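Local coordinates for hexokinase (Schistosoma mansoni, PDB 1BDG), which phosphorylates glucose, mannose, fructose and other hexoses at the 6-position with ATP, the first step of glycolysis, at residues E35-G40 and S49-F54; L41-N46 and V233-G238; N247-A252 and G278-E283. One frame throughout, in Å; residues are numbered along the deposited sequence.

Contact 1 of 3, residues E35-G40 and S49-F54; sequences ESMRLG and SSIKMF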
ATOM      1  N   GLU A  35      14.682 -14.388  -0.125  1.00 18.01           N
ATOM      2  CA  GLU A  35      15.170 -15.241  -1.201  1.00 19.34           C
ATOM      3  C   GLU A  35      14.693 -14.671  -2.553  1.00 19.06           C
ATOM      4  O   GLU A  35      15.468 -14.648  -3.514  1.00 19.94           O
ATOM      5  CB  GLU A  35      14.698 -16.704  -1.007  1.00 22.57           C
ATOM      6  CG  GLU A  35      15.297 -17.456   0.216  1.00 27.40           C
ATOM      7  CD  GLU A  35      14.471 -18.699   0.673  1.00 30.97           C
ATOM      8  OE1 GLU A  35      13.918 -19.439  -0.177  1.00 33.38           O
ATOM      9  OE2 GLU A  35      14.361 -18.939   1.899  1.00 30.44           O
ATOM     10  N   SER A  36      13.447 -14.177  -2.619  1.00 17.21           N
ATOM     11  CA  SER A  36      12.879 -13.616  -3.866  1.00 16.10           C
ATOM     12  C   SER A  36      13.440 -12.278  -4.288  1.00 16.30           C
ATOM     13  O   SER A  36      13.654 -12.054  -5.472  1.00 18.64           O
ATOM     14  CB  SER A  36      11.366 -13.478  -3.784  1.00 15.23           C
ATOM     15  OG  SER A  36      10.769 -14.705  -3.423  1.00 20.14           O
ATOM     16  N   MET A  37      13.639 -11.371  -3.339  1.00 15.89           N
ATOM     17  CA  MET A  37      14.178 -10.057  -3.655  1.00 14.67           C
ATOM     18  C   MET A  37      15.562 -10.150  -4.304  1.00 17.02           C
ATOM     19  O   MET A  37      15.809  -9.489  -5.326  1.00 16.42           O
ATOM     20  CB  MET A  37      14.241  -9.181  -2.411  1.00 14.22           C
ATOM     21  CG  MET A  37      12.906  -8.795  -1.841  1.00 13.53           C
ATOM     22  SD  MET A  37      13.098  -7.738  -0.416  1.00 14.89           S
ATOM     23  CE  MET A  37      11.439  -7.237  -0.107  1.00 11.82           C
ATOM     24  N   ARG A  38      16.463 -10.968  -3.748  1.00 18.52           N
ATOM     25  CA  ARG A  38      17.780 -11.081  -4.365  1.00 19.36           C
ATOM     26  C   ARG A  38      17.702 -11.723  -5.752  1.00 19.47           C
ATOM     27  O   ARG A  38      18.524 -11.435  -6.616  1.00 20.02           O
ATOM     28  CB  ARG A  38      18.818 -11.760  -3.463  1.00 22.23           C
ATOM     29  CG  ARG A  38      18.592 -13.206  -3.116  1.00 25.31           C
ATOM     30  CD  ARG A  38      19.908 -13.979  -3.210  1.00 25.18           C
ATOM     31  NE  ARG A  38      19.980 -14.724  -4.467  1.00 28.20           N
ATOM     32  CZ  ARG A  38      19.911 -16.055  -4.554  1.00 30.66           C
ATOM     33  NH1 ARG A  38      19.773 -16.794  -3.450  1.00 30.85           N
ATOM     34  NH2 ARG A  38      20.027 -16.656  -5.741  1.00 31.64           N
ATOM     35  N   LEU A  39      16.694 -12.561  -5.979  1.00 19.55           N
ATOM     36  CA  LEU A  39      16.485 -13.175  -7.292  1.00 18.41           C
ATOM     37  C   LEU A  39      15.980 -12.112  -8.275  1.00 19.20           C
ATOM     38  O   LEU A  39      16.337 -12.143  -9.452  1.00 20.67           O
ATOM     39  CB  LEU A  39      15.442 -14.295  -7.231  1.00 16.56           C
ATOM     40  CG  LEU A  39      15.780 -15.687  -6.706  1.00 18.55           C
ATOM     41  CD1 LEU A  39      14.533 -16.558  -6.829  1.00 15.37           C
ATOM     42  CD2 LEU A  39      16.938 -16.311  -7.474  1.00 14.55           C
ATOM     43  N   GLY A  40      15.145 -11.188  -7.788  1.00 16.86           N
ATOM     44  CA  GLY A  40      14.591 -10.140  -8.635  1.00 15.83           C
ATOM     45  C   GLY A  40      15.593  -9.088  -9.089  1.00 15.55           C
ATOM     46  O   GLY A  40      15.367  -8.385 -10.081  1.00 13.70           O
ATOM     47  N   SER A  49      10.705 -14.473 -10.789  1.00 19.96           N
ATOM     48  CA  SER A  49      10.468 -14.111  -9.396  1.00 19.14           C
ATOM     49  C   SER A  49       9.239 -13.231  -9.301  1.00 18.05           C
ATOM     50  O   SER A  49       8.975 -12.423 -10.201  1.00 19.53           O
ATOM     51  CB  SER A  49      11.638 -13.330  -8.822  1.00 20.83           C
ATOM     52  OG  SER A  49      11.237 -12.674  -7.628  1.00 21.63           O
ATOM     53  N   SER A  50       8.506 -13.364  -8.200  1.00 14.78           N
ATOM     54  CA  SER A  50       7.322 -12.561  -8.012  1.00 13.80           C
ATOM     55  C   SER A  50       7.692 -11.157  -7.557  1.00 15.55           C
ATOM     56  O   SER A  50       6.982 -10.191  -7.872  1.00 15.90           O
ATOM     57  CB  SER A  50       6.360 -13.225  -7.042  1.00 12.80           C
ATOM     58  OG  SER A  50       6.987 -13.513  -5.815  1.00 15.97           O
ATOM     59  N   ILE A  51       8.809 -11.024  -6.842  1.00 13.32           N
ATOM     60  CA  ILE A  51       9.230  -9.699  -6.390  1.00 14.02           C
ATOM     61  C   ILE A  51      10.125  -9.027  -7.422  1.00 14.52           C
ATOM     62  O   ILE A  51      11.338  -9.245  -7.458  1.00 14.68           O
ATOM     63  CB  ILE A  51       9.858  -9.725  -4.986  1.00 11.67           C
ATOM     64  CG1 ILE A  51       8.797 -10.170  -3.979  1.00  9.34           C
ATOM     65  CG2 ILE A  51      10.413  -8.348  -4.638  1.00  8.37           C
ATOM     66  CD1 ILE A  51       9.202 -10.055  -2.526  1.00 10.04           C
ATOM     67  N   LYS A  52       9.498  -8.154  -8.210  1.00 14.71           N
ATOM     68  CA  LYS A  52      10.130  -7.436  -9.321  1.00 15.75           C
ATOM     69  C   LYS A  52      11.317  -6.520  -9.106  1.00 17.17           C
ATOM     70  O   LYS A  52      12.095  -6.329 -10.042  1.00 18.82           O
ATOM     71  CB  LYS A  52       9.077  -6.703 -10.134  1.00 14.16           C
ATOM     72  CG  LYS A  52       8.076  -7.644 -10.758  1.00 17.53           C
ATOM     73  CD  LYS A  52       8.759  -8.569 -11.726  1.00 17.71           C
ATOM     74  CE  LYS A  52       8.126  -9.925 -11.722  1.00 18.08           C
ATOM     75  NZ  LYS A  52       8.980 -10.864 -12.493  1.00 20.93           N
ATOM     76  N   MET A  53      11.403  -5.886  -7.933  1.00 16.97           N
ATOM     77  CA  MET A  53      12.516  -5.001  -7.576  1.00 15.21           C
ATOM     78  C   MET A  53      12.828  -3.939  -8.614  1.00 16.61           C
ATOM     79  O   MET A  53      14.003  -3.710  -8.924  1.00 15.81           O
ATOM     80  CB  MET A  53      13.793  -5.820  -7.346  1.00 16.76           C
ATOM     81  CG  MET A  53      13.675  -6.951  -6.356  1.00 17.52           C
ATOM     82  SD  MET A  53      13.404  -6.376  -4.709  1.00 16.99           S
ATOM     83  CE  MET A  53      14.983  -6.430  -4.142  1.00 19.32           C
ATOM     84  N   PHE A  54      11.802  -3.238  -9.095  1.00 15.98           N
ATOM     85  CA  PHE A  54      12.001  -2.209 -10.115  1.00 13.95           C
ATOM     86  C   PHE A  54      12.863  -1.036  -9.646  1.00 14.66           C
ATOM     87  O   PHE A  54      12.499  -0.349  -8.685  1.00 15.62           O
ATOM     88  CB  PHE A  54      10.664  -1.618 -10.576  1.00 14.25           C
ATOM     89  CG  PHE A  54       9.689  -2.616 -11.111  1.00 13.18           C
ATOM     90  CD1 PHE A  54       9.866  -3.175 -12.366  1.00 11.37           C
ATOM     91  CD2 PHE A  54       8.553  -2.946 -10.385  1.00 10.85           C
ATOM     92  CE1 PHE A  54       8.912  -4.050 -12.894  1.00  9.95           C
ATOM     93  CE2 PHE A  54       7.608  -3.810 -10.902  1.00 11.23           C
ATOM     94  CZ  PHE A  54       7.787  -4.362 -12.163  1.00  9.74           C
TER
HETATM   95  O   HOH W   1      15.730  -5.302 -10.442  1.00 14.87           O
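With chi1 at -67° in Met-37 and -54° in Met-53, each CG stands anti to its own carbonyl carbon, and the two side chains cross at about a right angle. Their shapes then differ: Met-37 is extended beyond CG, whereas Met-53 bends at both later torsions. The bent chain lays its methyl CE 3.3 Å from Met-37 CB, with SD facing Met-37 CB and CG. Ile-51 turns its CG2 branch to Met-37 CG at 3.8 Å, the two side chains meeting at a slant. Cys-384 and Ile-385 of helix 357-389 also pack on Met-37.

The principle illustrated is the packing of a helix against the irregular chain that leads into an edge strand. Helix 23-41 packs against residues 49-54 just before and at the start of strand 54-55, the outermost strand on one side of the six-stranded mixed sheet of this actin-like ATPase fold; there Met-53 and Phe-54 already bond through their backbones to Thr-248 and Asn-247.

Gly-40 lets the loop come close to the helix. Its CA makes a C-H...O contact with Ile-51 O at 3.6 Å, on the side where a side chain would run into that oxygen and Met-53 CG. A water donates both to Gly-40 O, 3.1 Å away, and to Met-53 O, 2.8 Å away.

The two bonds of Ser-49 OG are weak. It lies 3.3 Å from Ser-36 O, an unsettled bond to a carbonyl that already accepts the helical N-H of Gly-40, and it receives the other from Ile-51 N, in the manner of an ST turn. Lys-52 curls back so that NZ donates to Ser-49 O at 2.8 Å, nearly along the C=O axis (165°), and also reaches Asn-46 O.

Contact 2 of 3, residues L41-N46 and V233-G238; sequences LQKSTN and VELMDG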
ATOM      1  N   LEU A  41      16.682  -8.942  -8.333  1.00 15.36           N
ATOM      2  CA  LEU A  41      17.733  -7.974  -8.658  1.00 14.77           C
ATOM      3  C   LEU A  41      18.653  -8.581  -9.715  1.00 14.96           C
ATOM      4  O   LEU A  41      19.390  -7.872 -10.400  1.00 15.62           O
ATOM      5  CB  LEU A  41      18.530  -7.586  -7.400  1.00 12.73           C
ATOM      6  CG  LEU A  41      17.716  -6.971  -6.255  1.00 14.78           C
ATOM      7  CD1 LEU A  41      18.437  -7.108  -4.955  1.00 15.77           C
ATOM      8  CD2 LEU A  41      17.392  -5.522  -6.509  1.00 15.72           C
ATOM      9  N   GLN A  42      18.567  -9.895  -9.869  1.00 16.17           N
ATOM     10  CA  GLN A  42      19.375 -10.615 -10.833  1.00 17.38           C
ATOM     11  C   GLN A  42      18.664 -10.697 -12.184  1.00 19.50           C
ATOM     12  O   GLN A  42      17.476 -11.017 -12.264  1.00 19.92           O
ATOM     13  CB  GLN A  42      19.667 -12.031 -10.339  1.00 14.89           C
ATOM     14  CG  GLN A  42      20.542 -12.163  -9.107  1.00 14.20           C
ATOM     15  CD  GLN A  42      21.216 -13.536  -9.049  1.00 17.94           C
ATOM     16  OE1 GLN A  42      22.434 -13.637  -9.159  1.00 19.72           O
ATOM     17  NE2 GLN A  42      20.422 -14.599  -8.933  1.00 15.09           N
ATOM     18  N   LYS A  43      19.418 -10.465 -13.250  1.00 20.26           N
ATOM     19  CA  LYS A  43      18.873 -10.509 -14.598  1.00 21.91           C
ATOM     20  C   LYS A  43      18.418 -11.907 -14.992  1.00 23.10           C
ATOM     21  O   LYS A  43      17.289 -12.092 -15.477  1.00 24.66           O
ATOM     22  CB  LYS A  43      19.903  -9.994 -15.597  1.00 21.51           C
ATOM     23  CG  LYS A  43      20.355  -8.587 -15.263  1.00 26.88           C
ATOM     24  CD  LYS A  43      21.461  -8.092 -16.180  1.00 29.66           C
ATOM     25  CE  LYS A  43      20.931  -7.804 -17.577  1.00 31.18           C
ATOM     26  NZ  LYS A  43      21.506  -6.539 -18.132  1.00 31.19           N
ATOM     27  N   SER A  44      19.264 -12.903 -14.735  1.00 23.11           N
ATOM     28  CA  SER A  44      18.923 -14.273 -15.106  1.00 22.05           C
ATOM     29  C   SER A  44      17.784 -14.865 -14.301  1.00 22.44           C
ATOM     30  O   SER A  44      17.287 -15.941 -14.640  1.00 24.39           O
ATOM     31  CB  SER A  44      20.151 -15.165 -15.017  1.00 20.89           C
ATOM     32  OG  SER A  44      20.870 -14.908 -13.832  1.00 21.82           O
ATOM     33  N   THR A  45      17.333 -14.151 -13.270  1.00 23.30           N
ATOM     34  CA  THR A  45      16.263 -14.650 -12.419  1.00 22.55           C
ATOM     35  C   THR A  45      15.190 -13.660 -11.997  1.00 21.61           C
ATOM     36  O   THR A  45      14.467 -13.931 -11.040  1.00 22.32           O
ATOM     37  CB  THR A  45      16.826 -15.304 -11.141  1.00 22.03           C
ATOM     38  OG1 THR A  45      17.737 -14.406 -10.503  1.00 23.45           O
ATOM     39  CG2 THR A  45      17.568 -16.560 -11.464  1.00 24.51           C
ATOM     40  N   ASN A  46      15.073 -12.524 -12.681  1.00 22.03           N
ATOM     41  CA  ASN A  46      14.028 -11.550 -12.334  1.00 21.83           C
ATOM     42  C   ASN A  46      12.657 -12.009 -12.854  1.00 22.16           C
ATOM     43  O   ASN A  46      11.663 -12.050 -12.117  1.00 20.88           O
ATOM     44  CB  ASN A  46      14.334 -10.170 -12.917  1.00 20.84           C
ATOM     45  CG  ASN A  46      13.128  -9.240 -12.859  1.00 23.39           C
ATOM     46  OD1 ASN A  46      12.257  -9.293 -13.735  1.00 24.25           O
ATOM     47  ND2 ASN A  46      13.056  -8.399 -11.820  1.00 22.98           N
ATOM     48  N   VAL A 233      21.880  -4.110  -8.463  1.00 15.67           N
ATOM     49  CA  VAL A 233      20.711  -3.955  -9.321  1.00 15.72           C
ATOM     50  C   VAL A 233      21.129  -4.169 -10.765  1.00 16.83           C
ATOM     51  O   VAL A 233      21.224  -3.219 -11.530  1.00 17.61           O
ATOM     52  CB  VAL A 233      20.069  -2.577  -9.179  1.00 12.86           C
ATOM     53  CG1 VAL A 233      18.768  -2.554  -9.951  1.00 15.16           C
ATOM     54  CG2 VAL A 233      19.819  -2.257  -7.719  1.00 12.21           C
ATOM     55  N   GLU A 234      21.319  -5.426 -11.147  1.00 18.00           N
ATOM     56  CA  GLU A 234      21.784  -5.754 -12.495  1.00 21.09           C
ATOM     57  C   GLU A 234      20.997  -5.201 -13.681  1.00 21.26           C
ATOM     58  O   GLU A 234      21.582  -4.850 -14.716  1.00 20.98           O
ATOM     59  CB  GLU A 234      21.972  -7.257 -12.631  1.00 20.96           C
ATOM     60  CG  GLU A 234      22.971  -7.833 -11.633  1.00 20.41           C
ATOM     61  CD  GLU A 234      23.099  -9.326 -11.765  1.00 22.69           C
ATOM     62  OE1 GLU A 234      22.465  -9.899 -12.677  1.00 21.39           O
ATOM     63  OE2 GLU A 234      23.831  -9.935 -10.957  1.00 25.18           O
ATOM     64  N   LEU A 235      19.684  -5.087 -13.532  1.00 20.82           N
ATOM     65  CA  LEU A 235      18.867  -4.562 -14.607  1.00 19.60           C
ATOM     66  C   LEU A 235      19.172  -3.100 -14.831  1.00 20.83           C
ATOM     67  O   LEU A 235      18.847  -2.560 -15.874  1.00 25.61           O
ATOM     68  CB  LEU A 235      17.385  -4.742 -14.306  1.00 18.42           C
ATOM     69  CG  LEU A 235      16.919  -6.194 -14.250  1.00 19.05           C
ATOM     70  CD1 LEU A 235      15.735  -6.317 -13.331  1.00 19.33           C
ATOM     71  CD2 LEU A 235      16.588  -6.693 -15.630  1.00 17.61           C
ATOM     72  N   MET A 236      19.818  -2.457 -13.874  1.00 20.05           N
ATOM     73  CA  MET A 236      20.138  -1.051 -14.019  1.00 19.89           C
ATOM     74  C   MET A 236      21.395  -0.867 -14.867  1.00 22.59           C
ATOM     75  O   MET A 236      21.699   0.248 -15.294  1.00 24.17           O
ATOM     76  CB  MET A 236      20.324  -0.418 -12.638  1.00 18.86           C
ATOM     77  CG  MET A 236      19.927   1.039 -12.554  1.00 18.35           C
ATOM     78  SD  MET A 236      19.887   1.656 -10.866  1.00 18.09           S
ATOM     79  CE  MET A 236      21.015   3.061 -10.942  1.00 12.07           C
ATOM     80  N   ASP A 237      22.098  -1.967 -15.146  1.00 24.49           N
ATOM     81  CA  ASP A 237      23.338  -1.932 -15.936  1.00 26.69           C
ATOM     82  C   ASP A 237      24.474  -1.357 -15.095  1.00 28.01           C
ATOM     83  O   ASP A 237      24.240  -0.897 -13.972  1.00 30.74           O
ATOM     84  CB  ASP A 237      23.148  -1.082 -17.190  1.00 29.15           C
ATOM     85  N   GLY A 238      25.693  -1.359 -15.640  1.00 27.10           N
ATOM     86  CA  GLY A 238      26.840  -0.832 -14.913  1.00 26.54           C
ATOM     87  C   GLY A 238      26.690   0.660 -14.698  1.00 27.21           C
ATOM     88  O   GLY A 238      27.016   1.452 -15.591  1.00 27.90           O
TER
HETATM   89  O   HOH W   2      18.117  -5.464 -11.234  1.00 23.73           O
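Lys-43 and Glu-234 carry a partly buried contact that mixes backbone hydrogen bonds with aliphatic packing, where the chain leaving helix 23-41 meets the connection between the antiparallel strands 222-229 and 243-247. One bond is notably straight: Lys-43 N donates to Glu-234 OE1 over 3.2 Å, with 175° at the hydrogen. The donor approaches from above the carboxylate, 41° out of its plane. In Glu-234 a chi2 of 178° sets CD anti to CA, and CB and CG pass Leu-41 O on the way to the carboxylate, which meets the backbone of Gln-42 and Lys-43.

The two side chains cross obliquely, and their contact is made by carbon rather than by charge. Lys-43 CG rests 3.4 Å from Glu-234 CB, and CD comes near Glu-234 O. Lys-43 NZ stays 6.5 Å from Glu-234 OE1, so any attraction between the opposite charges would act at a distance and not as a salt bridge.

Leu-41 O forms a second link. It takes a weak bond from Glu-234 N at 3.2 Å and a shorter one, 2.8 Å, from a water; that water in turn accepts from Leu-235 N. The carbonyl thus faces the start of the 3-10 turn 234-236 both directly and through solvent. Farther along, the Leu-235 side chain crosses that of Asn-46 at about a right angle, its CD1 methyl 3.7 Å from Asn-46 ND2, an amide nitrogen that is hydrogen-bonded to Gly-40 O.

Among the apolar groups, Leu-41 CD2 approaches Val-233 CG2 at 4.2 Å, and both side chains continue into the sheet: Leu-41 packs on Tyr-226 of strand 222-229, Val-233 on Val-244 of strand 243-247 and on Pro-55 of strand 54-55, and the two share Ile-246.

Contact 3 of 3, residues N247-A252 and G278-E283; sequences NTEWGA and GKQLYE. With GLC (alpha-D-glucopyranose), chain B.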
ATOM      1  N   ASN A 247      12.103  -0.170  -5.877  1.00 14.28           N
ATOM      2  CA  ASN A 247      10.675  -0.314  -5.629  1.00 14.56           C
ATOM      3  C   ASN A 247      10.448  -1.830  -5.668  1.00 18.18           C
ATOM      4  O   ASN A 247      10.367  -2.451  -6.738  1.00 18.07           O
ATOM      5  CB  ASN A 247       9.866   0.392  -6.713  1.00 12.58           C
ATOM      6  CG  ASN A 247       8.373   0.166  -6.577  1.00 11.27           C
ATOM      7  OD1 ASN A 247       7.883  -0.306  -5.558  1.00 11.77           O
ATOM      8  ND2 ASN A 247       7.642   0.514  -7.612  1.00 10.29           N
ATOM      9  N   THR A 248      10.397  -2.425  -4.481  1.00 19.59           N
ATOM     10  CA  THR A 248      10.245  -3.862  -4.326  1.00 19.46           C
ATOM     11  C   THR A 248       9.006  -4.386  -5.001  1.00 19.23           C
ATOM     12  O   THR A 248       9.079  -5.337  -5.767  1.00 19.40           O
ATOM     13  CB  THR A 248      10.223  -4.248  -2.843  1.00 17.78           C
ATOM     14  OG1 THR A 248       9.031  -3.736  -2.238  1.00 19.73           O
ATOM     15  CG2 THR A 248      11.434  -3.658  -2.140  1.00 16.09           C
ATOM     16  N   GLU A 249       7.875  -3.756  -4.710  1.00 20.73           N
ATOM     17  CA  GLU A 249       6.592  -4.149  -5.277  1.00 19.66           C
ATOM     18  C   GLU A 249       6.323  -5.581  -4.777  1.00 18.99           C
ATOM     19  O   GLU A 249       6.039  -6.504  -5.550  1.00 18.03           O
ATOM     20  CB  GLU A 249       6.658  -4.044  -6.801  1.00 20.35           C
ATOM     21  CG  GLU A 249       5.315  -3.874  -7.503  1.00 23.72           C
ATOM     22  CD  GLU A 249       4.530  -2.634  -7.079  1.00 22.46           C
ATOM     23  OE1 GLU A 249       4.970  -1.499  -7.353  1.00 20.79           O
ATOM     24  OE2 GLU A 249       3.440  -2.807  -6.501  1.00 23.60           O
ATOM     25  N   TRP A 250       6.408  -5.718  -3.449  1.00 18.04           N
ATOM     26  CA  TRP A 250       6.227  -6.975  -2.728  1.00 17.21           C
ATOM     27  C   TRP A 250       4.795  -7.468  -2.613  1.00 20.76           C
ATOM     28  O   TRP A 250       4.544  -8.561  -2.091  1.00 20.62           O
ATOM     29  CB  TRP A 250       6.867  -6.888  -1.329  1.00 16.19           C
ATOM     30  CG  TRP A 250       6.134  -6.051  -0.272  1.00 13.80           C
ATOM     31  CD1 TRP A 250       4.852  -5.578  -0.328  1.00 12.53           C
ATOM     32  CD2 TRP A 250       6.645  -5.650   1.008  1.00 11.43           C
ATOM     33  NE1 TRP A 250       4.536  -4.919   0.828  1.00 11.48           N
ATOM     34  CE2 TRP A 250       5.614  -4.946   1.668  1.00 12.84           C
ATOM     35  CE3 TRP A 250       7.870  -5.827   1.660  1.00 10.82           C
ATOM     36  CZ2 TRP A 250       5.770  -4.415   2.960  1.00 10.98           C
ATOM     37  CZ3 TRP A 250       8.025  -5.302   2.946  1.00 10.24           C
ATOM     38  CH2 TRP A 250       6.980  -4.605   3.580  1.00 10.51           C
ATOM     39  N   GLY A 251       3.841  -6.643  -3.023  1.00 19.72           N
ATOM     40  CA  GLY A 251       2.461  -7.077  -2.970  1.00 19.26           C
ATOM     41  C   GLY A 251       2.350  -8.339  -3.806  1.00 18.37           C
ATOM     42  O   GLY A 251       1.527  -9.216  -3.539  1.00 19.71           O
ATOM     43  N   ALA A 252       3.206  -8.444  -4.813  1.00 17.58           N
ATOM     44  CA  ALA A 252       3.204  -9.604  -5.687  1.00 16.50           C
ATOM     45  C   ALA A 252       3.798 -10.872  -5.086  1.00 14.90           C
ATOM     46  O   ALA A 252       3.784 -11.902  -5.743  1.00 15.71           O
ATOM     47  CB  ALA A 252       3.886  -9.274  -6.996  1.00 15.70           C
ATOM     48  N   GLY A 278      -5.487 -13.817  -8.666  1.00 15.71           N
ATOM     49  CA  GLY A 278      -4.177 -14.441  -8.644  1.00 13.12           C
ATOM     50  C   GLY A 278      -3.001 -13.486  -8.572  1.00 14.70           C
ATOM     51  O   GLY A 278      -1.847 -13.908  -8.467  1.00 13.75           O
ATOM     52  N   LYS A 279      -3.286 -12.194  -8.613  1.00 13.61           N
ATOM     53  CA  LYS A 279      -2.237 -11.197  -8.578  1.00 12.46           C
ATOM     54  C   LYS A 279      -2.227 -10.470  -7.236  1.00 15.14           C
ATOM     55  O   LYS A 279      -3.291 -10.175  -6.690  1.00 16.13           O
ATOM     56  CB  LYS A 279      -2.449 -10.217  -9.706  1.00 10.48           C
ATOM     57  N   GLN A 280      -1.028 -10.203  -6.712  1.00 15.15           N
ATOM     58  CA  GLN A 280      -0.798  -9.490  -5.450  1.00 15.35           C
ATOM     59  C   GLN A 280      -1.221 -10.311  -4.251  1.00 15.98           C
ATOM     60  O   GLN A 280      -1.796  -9.783  -3.300  1.00 18.66           O
ATOM     61  CB  GLN A 280      -1.511  -8.134  -5.433  1.00 14.42           C
ATOM     62  CG  GLN A 280      -1.252  -7.248  -6.653  1.00 15.14           C
ATOM     63  CD  GLN A 280       0.114  -6.589  -6.675  1.00 14.96           C
ATOM     64  OE1 GLN A 280       0.868  -6.745  -7.626  1.00 16.67           O
ATOM     65  NE2 GLN A 280       0.411  -5.804  -5.657  1.00 15.01           N
ATOM     66  N   LEU A 281      -0.847 -11.585  -4.262  1.00 15.24           N
ATOM     67  CA  LEU A 281      -1.199 -12.516  -3.191  1.00 15.37           C
ATOM     68  C   LEU A 281      -0.759 -12.132  -1.768  1.00 15.04           C
ATOM     69  O   LEU A 281      -1.475 -12.364  -0.795  1.00 15.97           O
ATOM     70  CB  LEU A 281      -0.743 -13.933  -3.560  1.00 14.10           C
ATOM     71  CG  LEU A 281      -1.355 -14.365  -4.899  1.00 14.48           C
ATOM     72  CD1 LEU A 281      -1.191 -15.847  -5.118  1.00 13.08           C
ATOM     73  CD2 LEU A 281      -2.831 -14.000  -4.940  1.00 11.27           C
ATOM     74  N   TYR A 282       0.410 -11.538  -1.633  1.00 14.25           N
ATOM     75  CA  TYR A 282       0.865 -11.136  -0.318  1.00 14.56           C
ATOM     76  C   TYR A 282       0.086  -9.900   0.119  1.00 14.76           C
ATOM     77  O   TYR A 282      -0.337  -9.809   1.279  1.00 15.05           O
ATOM     78  CB  TYR A 282       2.371 -10.863  -0.325  1.00 12.99           C
ATOM     79  CG  TYR A 282       2.904 -10.241   0.944  1.00 12.94           C
ATOM     80  CD1 TYR A 282       3.028 -10.982   2.113  1.00 12.47           C
ATOM     81  CD2 TYR A 282       3.310  -8.918   0.967  1.00 13.74           C
ATOM     82  CE1 TYR A 282       3.546 -10.418   3.274  1.00 13.15           C
ATOM     83  CE2 TYR A 282       3.836  -8.346   2.122  1.00 14.90           C
ATOM     84  CZ  TYR A 282       3.950  -9.104   3.268  1.00 13.03           C
ATOM     85  OH  TYR A 282       4.482  -8.537   4.393  1.00 13.08           O
ATOM     86  N   GLU A 283      -0.164  -8.983  -0.817  1.00 13.40           N
ATOM     87  CA  GLU A 283      -0.888  -7.761  -0.492  1.00 12.53           C
ATOM     88  C   GLU A 283      -2.286  -8.023   0.035  1.00 13.50           C
ATOM     89  O   GLU A 283      -2.757  -7.346   0.940  1.00 15.07           O
ATOM     90  CB  GLU A 283      -0.979  -6.845  -1.705  1.00 12.00           C
ATOM     91  CG  GLU A 283      -1.953  -5.699  -1.513  1.00  8.25           C
ATOM     92  CD  GLU A 283      -1.916  -4.721  -2.631  1.00 10.02           C
ATOM     93  OE1 GLU A 283      -2.550  -4.983  -3.667  1.00 10.95           O
ATOM     94  OE2 GLU A 283      -1.241  -3.689  -2.477  1.00 10.88           O
TER
HETATM   95  C1  GLC B 501      -0.098  -1.448  -4.619  1.00 16.07           C
HETATM   96  C2  GLC B 501       0.698  -0.958  -5.829  1.00 14.99           C
HETATM   97  C3  GLC B 501       2.054  -0.462  -5.383  1.00 14.22           C
HETATM   98  C4  GLC B 501       1.881   0.609  -4.320  1.00 13.69           C
HETATM   99  C5  GLC B 501       1.080   0.045  -3.166  1.00 10.91           C
HETATM  100  C6  GLC B 501       0.812   1.081  -2.092  1.00 12.85           C
HETATM  101  O1  GLC B 501       0.631  -2.456  -4.003  1.00 18.87           O
HETATM  102  O2  GLC B 501       0.879  -2.015  -6.770  1.00 13.02           O
HETATM  103  O3  GLC B 501       2.767   0.078  -6.485  1.00 14.67           O
HETATM  104  O4  GLC B 501       3.141   1.048  -3.871  1.00 13.59           O
HETATM  105  O5  GLC B 501      -0.190  -0.398  -3.648  1.00 12.68           O
HETATM  106  O6  GLC B 501      -0.334   1.850  -2.392  1.00 11.31           O
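Tyr-282 packs against Trp-250 beside the glucose pocket of the hexokinase fold, where two loops of the predicted large subdomain meet. From the backbone outward, Tyr-282 CB lies 3.6 Å from Trp-250 O, and CD2 comes nearer to the same oxygen. CE2 then sits over one face of the indole, offset toward its rim, 3.7 Å from Trp-250 NE1. The result is an edge-to-face pair, the tyrosine edge directed at the five-membered ring with the planes at 80°. At the tip, OH bonds to Leu-377 O, while Trp-250 NE1 bonds to Thr-222 OG1.

Gly-251 O joins the backbones: Glu-283 N donates to it at 3.2 Å, in the carbonyl plane on a lone pair, and Tyr-282 N adds a weaker bond. Having no side chain, Gly-251 leaves room for Gln-280 NE2 and Glu-283 CB. Gln-280 OE1 is held by Arg-159.

Each loop thereby presents a carboxylate to the sugar. Glu-249 takes glucose O3 on OE1 and O2 on OE2, whereas Glu-283 OE2, which also accepts from Thr-222 N, receives glucose O1 at 2.7 Å.

In the fold
Contact 2 lies farthest from the centre of the chain, contact 1 is intermediate and contact 3, at the glucose site, is nearest. Contacts 1 and 2 have centres 10 Å apart and interlock in sequence: 35-40 leads straight into 41-46, then comes 49-54, and only much later 233-238. They touch through bonds from Asn-46 and Thr-45 back to the end of helix 23-41. Contact 3 follows later in the chain, 11 Å from contact 1 between centres, and is joined to it where strand 54-55 pairs with strand 243-247. Contacts 2 and 3 do not touch; their centres are 19 Å apart. Contact 1 touches both, so it lies between the 222-229/243-247 connection and the loop that carries Glu-249.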